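Local structure of leucine aminopeptidase 2, chloroplastic (Streptomyces sp. BC16019, 5LHJ) at residues V49-F52 with S53-G57; A88-A91 with T92-A96; E163-A166 with V167-L171; Y140-D143 with E144-S147; G472-A475 with E476-Y479. The protein is a manganese-binding aminopeptidase of the M17 family that takes part in bottromycin maturation and probably removes N-terminal amino acids from peptides. All blocks are in the same frame, centred on the assembly; numbering follows the deposited sequence.

All five contacts are local, and none is fully buried. Interactions 1, 4 and 5 are surface contacts; interactions 2 and 3 are partly buried. Interaction 1 spans a short helix from cap to cap; interactions 2 and 3 sit at the starts of longer helices, while 4 and 5 are turns in loops. Interactions 2 and 3 both send a charged side chain to helix 124-139: R94 pairs with E133, and E169 with R129. Interactions 1 and 4 use arginines to reach two different neighbouring subunits. Interaction 5 rests mainly on backbone bonds and one CH-pi contact. It touches interaction 2, R94 CD to E476 OE2 at 3.6 Å, and interaction 4, Y140 CD2 to P478 CG at 4.1 Å.

Interaction 1. Residues V49-F52 with S53-G57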
loop_
_atom_site.group_PDB
_atom_site.type_symbol
_atom_site.label_atom_id
_atom_site.label_comp_id
_atom_site.label_asym_id
_atom_site.label_seq_id
_atom_site.Cartn_x
_atom_site.Cartn_y
_atom_site.Cartn_z
ATOM N N VAL A 49 -4.489 -57.212 5.460
ATOM C CA VAL A 49 -5.143 -56.692 6.661
ATOM C C VAL A 49 -6.511 -57.367 6.771
ATOM O O VAL A 49 -6.996 -57.953 5.810
ATOM C CB VAL A 49 -5.291 -55.147 6.646
ATOM C CG1 VAL A 49 -3.921 -54.481 6.695
ATOM C CG2 VAL A 49 -6.086 -54.663 5.435
ATOM N N GLY A 50 -7.128 -57.290 7.939
ATOM C CA GLY A 50 -8.431 -57.935 8.144
ATOM C C GLY A 50 -9.573 -57.310 7.355
ATOM O O GLY A 50 -9.410 -56.271 6.693
ATOM N N ALA A 51 -10.740 -57.942 7.439
ATOM C CA ALA A 51 -11.914 -57.470 6.726
ATOM C C ALA A 51 -12.351 -56.074 7.199
ATOM O O ALA A 51 -12.671 -55.220 6.374
ATOM C CB ALA A 51 -13.063 -58.468 6.851
ATOM N N PHE A 52 -12.353 -55.849 8.515
ATOM C CA PHE A 52 -12.744 -54.542 9.052
ATOM C C PHE A 52 -11.885 -53.425 8.460
ATOM O O PHE A 52 -12.414 -52.407 8.012
ATOM C CB PHE A 52 -12.673 -54.508 10.574
ATOM C CG PHE A 52 -12.961 -53.151 11.154
ATOM C CD1 PHE A 52 -14.235 -52.604 11.074
ATOM C CD2 PHE A 52 -11.948 -52.391 11.734
ATOM C CE1 PHE A 52 -14.500 -51.342 11.586
ATOM C CE2 PHE A 52 -12.215 -51.137 12.254
ATOM C CZ PHE A 52 -13.493 -50.612 12.184
ATOM N N SER A 53 -10.569 -53.635 8.451
ATOM C CA SER A 53 -9.620 -52.671 7.894
ATOM C C SER A 53 -9.900 -52.363 6.421
ATOM O O SER A 53 -9.930 -51.192 6.030
ATOM C CB SER A 53 -8.187 -53.189 8.077
ATOM O OG SER A 53 -7.246 -52.193 7.752
ATOM N N ARG A 54 -10.150 -53.400 5.621
ATOM C CA ARG A 54 -10.560 -53.218 4.217
ATOM C C ARG A 54 -11.874 -52.438 4.089
ATOM O O ARG A 54 -11.979 -51.527 3.268
ATOM C CB ARG A 54 -10.703 -54.568 3.495
ATOM C CG ARG A 54 -9.383 -55.274 3.224
ATOM C CD ARG A 54 -9.541 -56.404 2.208
ATOM N NE ARG A 54 -10.472 -57.450 2.653
ATOM C CZ ARG A 54 -10.186 -58.430 3.517
ATOM N NH1 ARG A 54 -8.978 -58.534 4.074
ATOM N NH2 ARG A 54 -11.126 -59.321 3.833
ATOM N N ARG A 55 -12.857 -52.782 4.922
ATOM C CA ARG A 55 -14.170 -52.114 4.912
ATOM C C ARG A 55 -14.098 -50.632 5.284
ATOM O O ARG A 55 -14.959 -49.858 4.869
ATOM C CB ARG A 55 -15.149 -52.826 5.852
ATOM C CG ARG A 55 -15.597 -54.186 5.342
ATOM C CD ARG A 55 -16.116 -55.071 6.464
ATOM N NE ARG A 55 -16.411 -56.420 5.984
ATOM C CZ ARG A 55 -16.562 -57.502 6.748
ATOM N NH1 ARG A 55 -16.464 -57.448 8.074
ATOM N NH2 ARG A 55 -16.827 -58.672 6.168
ATOM N N ARG A 56 -13.084 -50.260 6.073
ATOM C CA ARG A 56 -12.802 -48.861 6.413
ATOM C C ARG A 56 -12.000 -48.090 5.361
ATOM O O ARG A 56 -11.833 -46.880 5.491
ATOM C CB ARG A 56 -12.082 -48.771 7.774
ATOM C CG ARG A 56 -12.906 -49.233 8.976
ATOM C CD ARG A 56 -14.198 -48.443 9.160
ATOM N NE ARG A 56 -13.946 -47.019 9.417
ATOM C CZ ARG A 56 -14.713 -45.999 9.015
ATOM N NH1 ARG A 56 -15.809 -46.187 8.283
ATOM N NH2 ARG A 56 -14.365 -44.757 9.345
ATOM N N GLY A 57 -11.506 -48.774 4.331
ATOM C CA GLY A 57 -10.791 -48.141 3.237
ATOM C C GLY A 57 -9.284 -48.121 3.371
ATOM O O GLY A 57 -8.619 -47.337 2.691
HETATM O O HOH W 1 -6.032 -57.339 3.050
#
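F52 and R56 meet one turn apart on the short helix 51-55. G50 is its N-cap, and a Schellman motif closes it at G57. Three backbone bonds make the turns: R54 N to G50 O, R55 N to A51 O at 2.8 Å, and R56 N to F52 O. G57 N then bonds back to R54 O. The phi of G57 is positive, 95°, where a CB would press on the carbonyl O of R56.

The main apolar contact is a CH-pi contact. R56 CG lies over one face of the F52 ring, 3.8 Å from its centroid. F52 CG is anti to the backbone N (chi1 175°), which lays the ring alongside R56. V49 CG2 packs on S53 OG at 3.6 Å.

The guanidinium groups use their faces as well as their N-H groups. A51 CB sits 3.6 Å above the centre of the R55 guanidinium. R55 NH1 bonds to G73 O of the second subunit, and R56 NH1 to A103 O of the same subunit. The helix is therefore part of a subunit interface. With an alanine at R55, G73 O of that subunit would probably lose this donor, and the A51 methyl its flat cover. R54 bends at chi3 and lays one guanidinium face on A51 CA. Water 1 accepts from V49 N at 2.9 Å and, weakly, from R54 NH1 at 3.3 Å.

Interaction 2. Residues A88-A91 with T92-A96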
loop_
_atom_site.group_PDB
_atom_site.type_symbol
_atom_site.label_atom_id
_atom_site.label_comp_id
_atom_site.label_asym_id
_atom_site.label_seq_id
_atom_site.Cartn_x
_atom_site.Cartn_y
_atom_site.Cartn_z
ATOM N N ALA A 88 9.414 -46.700 -0.875
ATOM C CA ALA A 88 9.539 -46.235 0.508
ATOM C C ALA A 88 10.954 -45.777 0.824
ATOM O O ALA A 88 11.920 -46.364 0.353
ATOM C CB ALA A 88 9.107 -47.326 1.481
ATOM N N THR A 89 11.054 -44.712 1.615
ATOM C CA THR A 89 12.325 -44.151 2.072
ATOM C C THR A 89 12.303 -44.069 3.590
ATOM O O THR A 89 11.284 -44.343 4.209
ATOM C CB THR A 89 12.510 -42.725 1.546
ATOM O OG1 THR A 89 11.476 -41.882 2.086
ATOM C CG2 THR A 89 12.460 -42.706 0.015
ATOM N N ALA A 90 13.419 -43.662 4.186
ATOM C CA ALA A 90 13.461 -43.385 5.622
ATOM C C ALA A 90 12.404 -42.344 6.036
ATOM O O ALA A 90 11.804 -42.459 7.103
ATOM C CB ALA A 90 14.857 -42.941 6.047
ATOM N N ALA A 91 12.150 -41.353 5.175
ATOM C CA ALA A 91 11.135 -40.330 5.447
ATOM C C ALA A 91 9.722 -40.928 5.540
ATOM O O ALA A 91 8.895 -40.445 6.309
ATOM C CB ALA A 91 11.181 -39.229 4.385
ATOM N N THR A 92 9.450 -41.962 4.742
ATOM C CA THR A 92 8.200 -42.707 4.840
ATOM C C THR A 92 8.005 -43.260 6.247
ATOM O O THR A 92 6.924 -43.129 6.826
ATOM C CB THR A 92 8.150 -43.886 3.853
ATOM O OG1 THR A 92 8.575 -43.451 2.551
ATOM C CG2 THR A 92 6.738 -44.455 3.760
ATOM N N PHE A 93 9.056 -43.878 6.789
ATOM C CA PHE A 93 9.003 -44.443 8.144
ATOM C C PHE A 93 8.877 -43.384 9.231
ATOM O O PHE A 93 8.154 -43.567 10.208
ATOM C CB PHE A 93 10.208 -45.362 8.388
ATOM C CG PHE A 93 10.076 -46.674 7.686
ATOM C CD1 PHE A 93 10.531 -46.826 6.385
ATOM C CD2 PHE A 93 9.444 -47.747 8.300
ATOM C CE1 PHE A 93 10.369 -48.029 5.711
ATOM C CE2 PHE A 93 9.280 -48.954 7.637
ATOM C CZ PHE A 93 9.746 -49.094 6.341
ATOM N N ARG A 94 9.573 -42.271 9.049
ATOM C CA ARG A 94 9.518 -41.171 9.996
ATOM C C ARG A 94 8.090 -40.621 10.057
ATOM O O ARG A 94 7.504 -40.469 11.133
ATOM C CB ARG A 94 10.543 -40.090 9.586
ATOM C CG ARG A 94 10.984 -39.191 10.704
ATOM C CD ARG A 94 12.027 -38.182 10.258
ATOM N NE ARG A 94 13.359 -38.756 10.047
ATOM C CZ ARG A 94 13.954 -38.965 8.867
ATOM N NH1 ARG A 94 13.372 -38.663 7.691
ATOM N NH2 ARG A 94 15.171 -39.480 8.863
ATOM N N ALA A 95 7.513 -40.368 8.882
ATOM C CA ALA A 95 6.131 -39.883 8.778
ATOM C C ALA A 95 5.086 -40.877 9.305
ATOM O O ALA A 95 4.116 -40.469 9.942
ATOM C CB ALA A 95 5.809 -39.495 7.333
ATOM N N ALA A 96 5.262 -42.169 9.019
ATOM C CA ALA A 96 4.346 -43.202 9.528
ATOM C C ALA A 96 4.369 -43.298 11.048
ATOM O O ALA A 96 3.332 -43.501 11.674
ATOM C CB ALA A 96 4.649 -44.564 8.912
#
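T89 and T92 cross at about a right angle at the start of helix 90-102, where T89 is the N-cap. T92 OG1 stands beside its own backbone N (chi1 -47°). From there it accepts the N-H of T89 at 2.9 Å, in an almost straight bond (178°). This is one half of a capping-box pattern, the bond from the N-cap N-H to the third helix residue. T89 OG1 is turned back over the helix start and comes within 3.3 Å of T92 OG1.

T89 O takes two weak bonds, from T92 N and F93 N. It also meets the edge of the F93 ring near its plane, 3.4 Å from CD1. R94 leaves the helix extended and then bends at chi3 (-74°). The bend brings one guanidinium face over A90 O and puts NH1 3.6 Å from A91 CA. The regular helix bonds follow, R94 N to A90 O and A95 N to A91 O.

The helix comes after strand 76-81 in the N-terminal domain. F93 packs on R127, A130 and V131 of helix 124-139, and on L82. R94 NE makes a salt bridge to E133 on that same helix, so both side chains join the two helices.

Interaction 3. Residues E163-A166 with V167-L171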
loop_
_atom_site.group_PDB
_atom_site.type_symbol
_atom_site.label_atom_id
_atom_site.label_comp_id
_atom_site.label_asym_id
_atom_site.label_seq_id
_atom_site.Cartn_x
_atom_site.Cartn_y
_atom_site.Cartn_z
ATOM N N GLU A 163 17.567 -53.453 16.345
ATOM C CA GLU A 163 18.519 -52.365 16.101
ATOM C C GLU A 163 18.486 -51.319 17.219
ATOM O O GLU A 163 18.095 -50.164 17.009
ATOM C CB GLU A 163 18.232 -51.706 14.748
ATOM C CG GLU A 163 18.298 -52.655 13.551
ATOM C CD GLU A 163 19.702 -53.111 13.200
ATOM O OE1 GLU A 163 20.689 -52.428 13.533
ATOM O OE2 GLU A 163 19.827 -54.177 12.576
ATOM N N ARG A 164 18.940 -51.709 18.405
ATOM C CA ARG A 164 18.815 -50.845 19.584
ATOM C C ARG A 164 19.702 -49.606 19.519
ATOM O O ARG A 164 19.301 -48.547 19.988
ATOM C CB ARG A 164 19.094 -51.618 20.884
ATOM C CG ARG A 164 18.288 -52.896 21.074
ATOM C CD ARG A 164 16.805 -52.787 20.705
ATOM N NE ARG A 164 16.129 -51.715 21.443
ATOM C CZ ARG A 164 14.890 -51.276 21.194
ATOM N NH1 ARG A 164 14.392 -50.286 21.925
ATOM N NH2 ARG A 164 14.148 -51.807 20.225
ATOM N N ARG A 165 20.889 -49.730 18.930
ATOM C CA ARG A 165 21.786 -48.585 18.742
ATOM C C ARG A 165 21.094 -47.525 17.875
ATOM O O ARG A 165 21.103 -46.342 18.216
ATOM C CB ARG A 165 23.114 -49.039 18.111
ATOM C CG ARG A 165 24.031 -47.944 17.581
ATOM C CD ARG A 165 24.862 -47.308 18.665
ATOM N NE ARG A 165 25.960 -48.175 19.098
ATOM C CZ ARG A 165 26.822 -47.876 20.074
ATOM N NH1 ARG A 165 26.727 -46.721 20.743
ATOM N NH2 ARG A 165 27.784 -48.745 20.387
ATOM N N ALA A 166 20.497 -47.965 16.769
ATOM C CA ALA A 166 19.780 -47.054 15.856
ATOM C C ALA A 166 18.607 -46.347 16.547
ATOM O O ALA A 166 18.384 -45.160 16.316
ATOM C CB ALA A 166 19.290 -47.809 14.632
ATOM N N VAL A 167 17.870 -47.070 17.392
ATOM C CA VAL A 167 16.772 -46.470 18.164
ATOM C C VAL A 167 17.310 -45.362 19.077
ATOM O O VAL A 167 16.770 -44.250 19.102
ATOM C CB VAL A 167 15.976 -47.514 18.978
ATOM C CG1 VAL A 167 14.991 -46.837 19.934
ATOM C CG2 VAL A 167 15.235 -48.463 18.037
ATOM N N ALA A 168 18.390 -45.661 19.791
ATOM C CA ALA A 168 19.015 -44.684 20.679
ATOM C C ALA A 168 19.481 -43.438 19.938
ATOM O O ALA A 168 19.272 -42.325 20.430
ATOM C CB ALA A 168 20.184 -45.316 21.448
ATOM N N GLU A 169 20.094 -43.626 18.766
ATOM C CA GLU A 169 20.558 -42.524 17.912
ATOM C C GLU A 169 19.374 -41.642 17.479
ATOM O O GLU A 169 19.449 -40.411 17.539
ATOM C CB GLU A 169 21.269 -43.035 16.641
ATOM C CG GLU A 169 22.687 -43.586 16.827
ATOM C CD GLU A 169 23.243 -44.259 15.570
ATOM O OE1 GLU A 169 22.653 -44.122 14.455
ATOM O OE2 GLU A 169 24.276 -44.956 15.698
ATOM N N GLY A 170 18.291 -42.284 17.050
ATOM C CA GLY A 170 17.096 -41.563 16.605
ATOM C C GLY A 170 16.411 -40.786 17.717
ATOM O O GLY A 170 16.026 -39.642 17.534
ATOM N N LEU A 171 16.245 -41.419 18.875
ATOM C CA LEU A 171 15.669 -40.726 20.036
ATOM C C LEU A 171 16.483 -39.497 20.404
ATOM O O LEU A 171 15.925 -38.423 20.641
ATOM C CB LEU A 171 15.525 -41.660 21.250
ATOM C CG LEU A 171 14.574 -42.862 21.147
ATOM C CD1 LEU A 171 14.682 -43.731 22.400
ATOM C CD2 LEU A 171 13.115 -42.498 20.906
#
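R164 folds at chi2 (-43°) and chi3 (-56°), and the two bends carry its guanidinium alongside V167. V167 CG1 is anti to the backbone N (chi1 171°). That leaves CG2 beside the N, near E163 O, and V167 CG2 lies 4.0 Å above the R164 guanidinium plane, toward the rim. R164 NH1 is also 4.0 Å from V167 CG1, while R164 NH2 bonds to V159 O and T161 O. E169 runs extended beyond CG, and its OE2 reaches R165 CG at 3.5 Å. The two side chains cross at a slant. R165 bends at chi2 and chi3, and its NE stays 5.0 Å from E169 OE2, so the charged atoms do not touch. R165 touches a crystal neighbour, which may influence its bent shape.

These residues open helix 164-185, with E163 at the N-cap. Backbone bonds run from V167 N to E163 O at 3.1 Å, A168 N to R164 O, E169 N to R165 O at 2.9 Å, and G170 N to A166 O. E163 also packs on A124, A125 and A128 of helix 124-139.

E169 OE1 makes a salt bridge to R129 NE of helix 124-139. With an alanine in place of E169, R129 would probably be left without this carboxylate mate, and the R165 methylenes would be free to shift. The chemistry is divided. Within the helix the charged groups meet mostly carbon. The polar ends of R164 and E169 are spent on strand 156-159, the T161 loop and helix 124-139, and so tie the helix start to its surroundings.

Interaction 4. Residues Y140-D143 with E144-S147; sequences YRYD and EYRS
D143 and R146 close a type I beta turn, with R146 N bonded to D143 O at 3.1 Å from well above the carbonyl plane (59° out of it). Water 4 donates to both D143 O and R146 O. Water 2 links Y142 O to Y145 N, at 2.8 Å from that nitrogen.

The D143 and R146 side chains repeat the pairing. R146 runs extended from CG to NE. Its NE makes a salt bridge and a weak hydrogen bond to D143 OD1 at 3.4 Å. The oxygen lies at the guanidinium edge, in its plane, but the carboxylate is turned 73° from that plane. R146 NE also gives a shorter bond to water 3, at 2.7 Å, so one N-H serves two acceptors. The other oxygen, D143 OD2, lies 3.4 Å from R141 NE. It is well out of that guanidinium plane, so only charge acts there. The carboxylate thus sits between two arginines, which would be expected to stabilise its negative charge.

The tyrosines lie side by side. Y142 OH meets the Y145 ring at its edge, in plane, 3.4 Å from CE2. E144 CB covers one face of the Y142 ring, toward the rim. Y145 OH bonds to T190 OG1.

The turn belongs to the loop between helix 124-139 and strand 156-159. Y142 packs on D182 and N185 of helix 164-185. Toward the third subunit, R146 NH2 bonds to S426 O and Y145 O to T336 OG1 of strand 336-338, both of that subunit.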
loop_
_atom_site.group_PDB
_atom_site.type_symbol
_atom_site.label_atom_id
_atom_site.label_comp_id
_atom_site.label_asym_id
_atom_site.label_seq_id
_atom_site.Cartn_x
_atom_site.Cartn_y
_atom_site.Cartn_z
ATOM N N TYR A 140 5.537 -34.423 20.062
ATOM C CA TYR A 140 5.874 -33.098 20.553
ATOM C C TYR A 140 4.651 -32.209 20.780
ATOM O O TYR A 140 3.779 -32.121 19.927
ATOM C CB TYR A 140 6.836 -32.407 19.581
ATOM C CG TYR A 140 7.224 -31.024 20.031
ATOM C CD1 TYR A 140 8.199 -30.853 20.997
ATOM C CD2 TYR A 140 6.579 -29.892 19.529
ATOM C CE1 TYR A 140 8.543 -29.594 21.445
ATOM C CE2 TYR A 140 6.918 -28.626 19.960
ATOM C CZ TYR A 140 7.904 -28.482 20.935
ATOM O OH TYR A 140 8.255 -27.243 21.385
ATOM N N ARG A 141 4.601 -31.568 21.948
ATOM C CA ARG A 141 3.600 -30.542 22.240
ATOM C C ARG A 141 4.272 -29.437 23.025
ATOM O O ARG A 141 5.241 -29.686 23.753
ATOM C CB ARG A 141 2.405 -31.112 23.034
ATOM C CG ARG A 141 2.804 -31.966 24.232
ATOM C CD ARG A 141 1.655 -32.383 25.160
ATOM N NE ARG A 141 0.411 -32.786 24.480
ATOM C CZ ARG A 141 -0.598 -33.458 25.060
ATOM N NH1 ARG A 141 -0.551 -33.827 26.346
ATOM N NH2 ARG A 141 -1.683 -33.766 24.347
ATOM N N TYR A 142 3.776 -28.219 22.859
ATOM C CA TYR A 142 4.295 -27.080 23.596
ATOM C C TYR A 142 3.123 -26.435 24.334
ATOM O O TYR A 142 2.479 -25.531 23.821
ATOM C CB TYR A 142 5.013 -26.091 22.682
ATOM C CG TYR A 142 5.739 -25.019 23.474
ATOM C CD1 TYR A 142 6.952 -25.296 24.101
ATOM C CD2 TYR A 142 5.208 -23.734 23.605
ATOM C CE1 TYR A 142 7.616 -24.324 24.839
ATOM C CE2 TYR A 142 5.870 -22.755 24.329
ATOM C CZ TYR A 142 7.059 -23.059 24.951
ATOM O OH TYR A 142 7.711 -22.102 25.683
ATOM N N ASP A 143 2.882 -26.922 25.544
ATOM C CA ASP A 143 1.739 -26.520 26.371
ATOM C C ASP A 143 2.122 -25.755 27.628
ATOM O O ASP A 143 1.259 -25.512 28.476
ATOM C CB ASP A 143 0.933 -27.777 26.758
ATOM C CG ASP A 143 0.187 -28.376 25.589
ATOM O OD1 ASP A 143 -0.149 -27.649 24.610
ATOM O OD2 ASP A 143 -0.084 -29.596 25.654
ATOM N N GLU A 144 3.382 -25.328 27.718
ATOM C CA GLU A 144 3.928 -24.629 28.897
ATOM C C GLU A 144 3.111 -23.385 29.320
ATOM O O GLU A 144 3.043 -23.056 30.514
ATOM C CB GLU A 144 5.386 -24.208 28.606
ATOM C CG GLU A 144 6.176 -23.614 29.770
ATOM C CD GLU A 144 6.350 -24.559 30.952
ATOM O OE1 GLU A 144 6.350 -25.799 30.765
ATOM O OE2 GLU A 144 6.504 -24.052 32.088
ATOM N N TYR A 145 2.511 -22.699 28.347
ATOM C CA TYR A 145 1.807 -21.433 28.618
ATOM C C TYR A 145 0.287 -21.528 28.519
ATOM O O TYR A 145 -0.383 -20.494 28.469
ATOM C CB TYR A 145 2.361 -20.310 27.732
ATOM C CG TYR A 145 3.741 -19.919 28.169
ATOM C CD1 TYR A 145 3.929 -18.969 29.171
ATOM C CD2 TYR A 145 4.869 -20.547 27.634
ATOM C CE1 TYR A 145 5.199 -18.629 29.606
ATOM C CE2 TYR A 145 6.140 -20.226 28.074
ATOM C CZ TYR A 145 6.302 -19.268 29.051
ATOM O OH TYR A 145 7.569 -18.950 29.479
ATOM N N ARG A 146 -0.242 -22.749 28.501
ATOM C CA ARG A 146 -1.666 -22.997 28.621
ATOM C C ARG A 146 -1.983 -23.260 30.073
ATOM O O ARG A 146 -1.197 -23.911 30.762
ATOM C CB ARG A 146 -2.073 -24.230 27.834
ATOM C CG ARG A 146 -1.891 -24.090 26.353
ATOM C CD ARG A 146 -2.507 -25.268 25.627
ATOM N NE ARG A 146 -2.292 -25.083 24.199
ATOM C CZ ARG A 146 -2.984 -24.242 23.426
ATOM N NH1 ARG A 146 -4.003 -23.519 23.908
ATOM N NH2 ARG A 146 -2.670 -24.151 22.144
ATOM N N SER A 147 -3.135 -22.781 30.533
ATOM C CA SER A 147 -3.600 -23.076 31.892
ATOM C C SER A 147 -4.519 -24.295 31.800
ATOM O O SER A 147 -5.127 -24.536 30.758
ATOM C CB SER A 147 -4.296 -21.862 32.522
ATOM O OG SER A 147 -5.516 -21.574 31.885
HETATM O O HOH W 2 2.355 -23.258 25.621
HETATM O O HOH W 3 -0.169 -25.505 22.598
HETATM O O HOH W 4 -0.188 -26.739 30.787
#

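Interaction 5. Residues G472-A475 with E476-Y479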
loop_
_atom_site.group_PDB
_atom_site.type_symbol
_atom_site.label_atom_id
_atom_site.label_comp_id
_atom_site.label_asym_id
_atom_site.label_seq_id
_atom_site.Cartn_x
_atom_site.Cartn_y
_atom_site.Cartn_z
ATOM N N GLY A 472 -0.313 -25.423 8.554
ATOM C CA GLY A 472 -0.694 -26.475 9.504
ATOM C C GLY A 472 0.403 -27.514 9.784
ATOM O O GLY A 472 1.428 -27.541 9.088
ATOM N N PRO A 473 0.197 -28.362 10.807
ATOM C CA PRO A 473 1.110 -29.478 11.032
ATOM C C PRO A 473 0.993 -30.500 9.921
ATOM O O PRO A 473 -0.077 -30.639 9.310
ATOM C CB PRO A 473 0.625 -30.088 12.348
ATOM C CG PRO A 473 -0.794 -29.672 12.465
ATOM C CD PRO A 473 -0.884 -28.335 11.806
ATOM N N TYR A 474 2.083 -31.195 9.653
ATOM C CA TYR A 474 2.081 -32.256 8.644
ATOM C C TYR A 474 3.221 -33.207 8.963
ATOM O O TYR A 474 4.296 -32.779 9.409
ATOM C CB TYR A 474 2.286 -31.664 7.254
ATOM C CG TYR A 474 3.577 -30.920 7.173
ATOM C CD1 TYR A 474 3.676 -29.618 7.652
ATOM C CD2 TYR A 474 4.732 -31.531 6.693
ATOM C CE1 TYR A 474 4.874 -28.939 7.637
ATOM C CE2 TYR A 474 5.933 -30.864 6.683
ATOM C CZ TYR A 474 5.989 -29.559 7.147
ATOM O OH TYR A 474 7.171 -28.878 7.132
ATOM N N ALA A 475 2.992 -34.489 8.714
ATOM C CA ALA A 475 4.000 -35.506 8.958
ATOM C C ALA A 475 4.552 -35.322 10.387
ATOM O O ALA A 475 3.768 -35.173 11.318
ATOM C CB ALA A 475 5.066 -35.445 7.881
ATOM N N GLU A 476 5.866 -35.279 10.562
ATOM C CA GLU A 476 6.463 -35.183 11.899
ATOM C C GLU A 476 6.684 -33.729 12.359
ATOM O O GLU A 476 7.333 -33.509 13.390
ATOM C CB GLU A 476 7.778 -35.980 11.956
ATOM C CG GLU A 476 8.997 -35.365 11.267
ATOM C CD GLU A 476 9.037 -35.558 9.766
ATOM O OE1 GLU A 476 8.005 -35.903 9.155
ATOM O OE2 GLU A 476 10.115 -35.354 9.188
ATOM N N VAL A 477 6.147 -32.754 11.605
ATOM C CA VAL A 477 6.408 -31.335 11.859
ATOM C C VAL A 477 5.167 -30.615 12.402
ATOM O O VAL A 477 4.094 -30.643 11.775
ATOM C CB VAL A 477 6.918 -30.624 10.592
ATOM C CG1 VAL A 477 7.345 -29.187 10.920
ATOM C CG2 VAL A 477 8.080 -31.387 9.980
ATOM N N PRO A 478 5.297 -29.957 13.575
ATOM C CA PRO A 478 4.184 -29.258 14.202
ATOM C C PRO A 478 4.000 -27.875 13.619
ATOM O O PRO A 478 4.859 -27.400 12.870
ATOM C CB PRO A 478 4.652 -29.114 15.657
ATOM C CG PRO A 478 6.111 -28.920 15.524
ATOM C CD PRO A 478 6.524 -29.830 14.386
ATOM N N TYR A 479 2.893 -27.240 13.984
ATOM C CA TYR A 479 2.762 -25.796 13.823
ATOM C C TYR A 479 3.799 -25.159 14.740
ATOM O O TYR A 479 4.015 -25.645 15.850
ATOM C CB TYR A 479 1.360 -25.320 14.224
ATOM C CG TYR A 479 1.201 -23.821 14.097
ATOM C CD1 TYR A 479 1.552 -22.971 15.135
ATOM C CD2 TYR A 479 0.734 -23.256 12.919
ATOM C CE1 TYR A 479 1.436 -21.593 15.003
ATOM C CE2 TYR A 479 0.613 -21.885 12.775
ATOM C CZ TYR A 479 0.961 -21.060 13.819
ATOM O OH TYR A 479 0.834 -19.698 13.683
HETATM O O HOH W 5 2.795 -33.011 13.039
#
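Y474 lays one face of its ring on V477, whose CB stands 3.7 Å above the ring plane, toward the rim. This is a CH-pi contact, 4.0 Å from V477 CB to the ring centroid and 24° off the normal. At the ring edge, in plane, lies G472 O. Y474 CG sits between its backbone N and carbonyl carbon (chi1 59°). This torsion swings the ring across to the V477 side chain, and the two then point the same way. V477 CG1 continues the contact to Y474 OH at 3.8 Å. R385 makes a cation-pi contact with the same ring.

The E476 chain bends at chi2, which brings OE1 back to 3.2 Å from A475 CB. P473 CB rests against V477 O at 3.6 Å; its ring reaches Y479 CB only at 4.5 Å, from CD.

The backbone forms a type II' beta turn from Y474 to V477. The two end residues are an antiparallel hydrogen-bonded pair. Y474 N bonds to V477 O at 3.0 Å, nearly along the C=O axis, and V477 N bonds to Y474 O at 2.9 Å. A475 takes the first inner position with a positive phi (50°), although it is not glycine. The turn lies between the short strands 468-469 and 480-481 of the catalytic domain.

Other carbonyls of the loop are also bonded. Water 5 donates to A475 O and, weakly, to V477 O, which takes it in addition to Y474 N. R181 NH2 bonds to E476 O, and N469 ND2 to both G472 O and P478 O. Paired backbone groups therefore set the shape of the turn, and the tyrosine-valine contact adds an apolar clasp beside them.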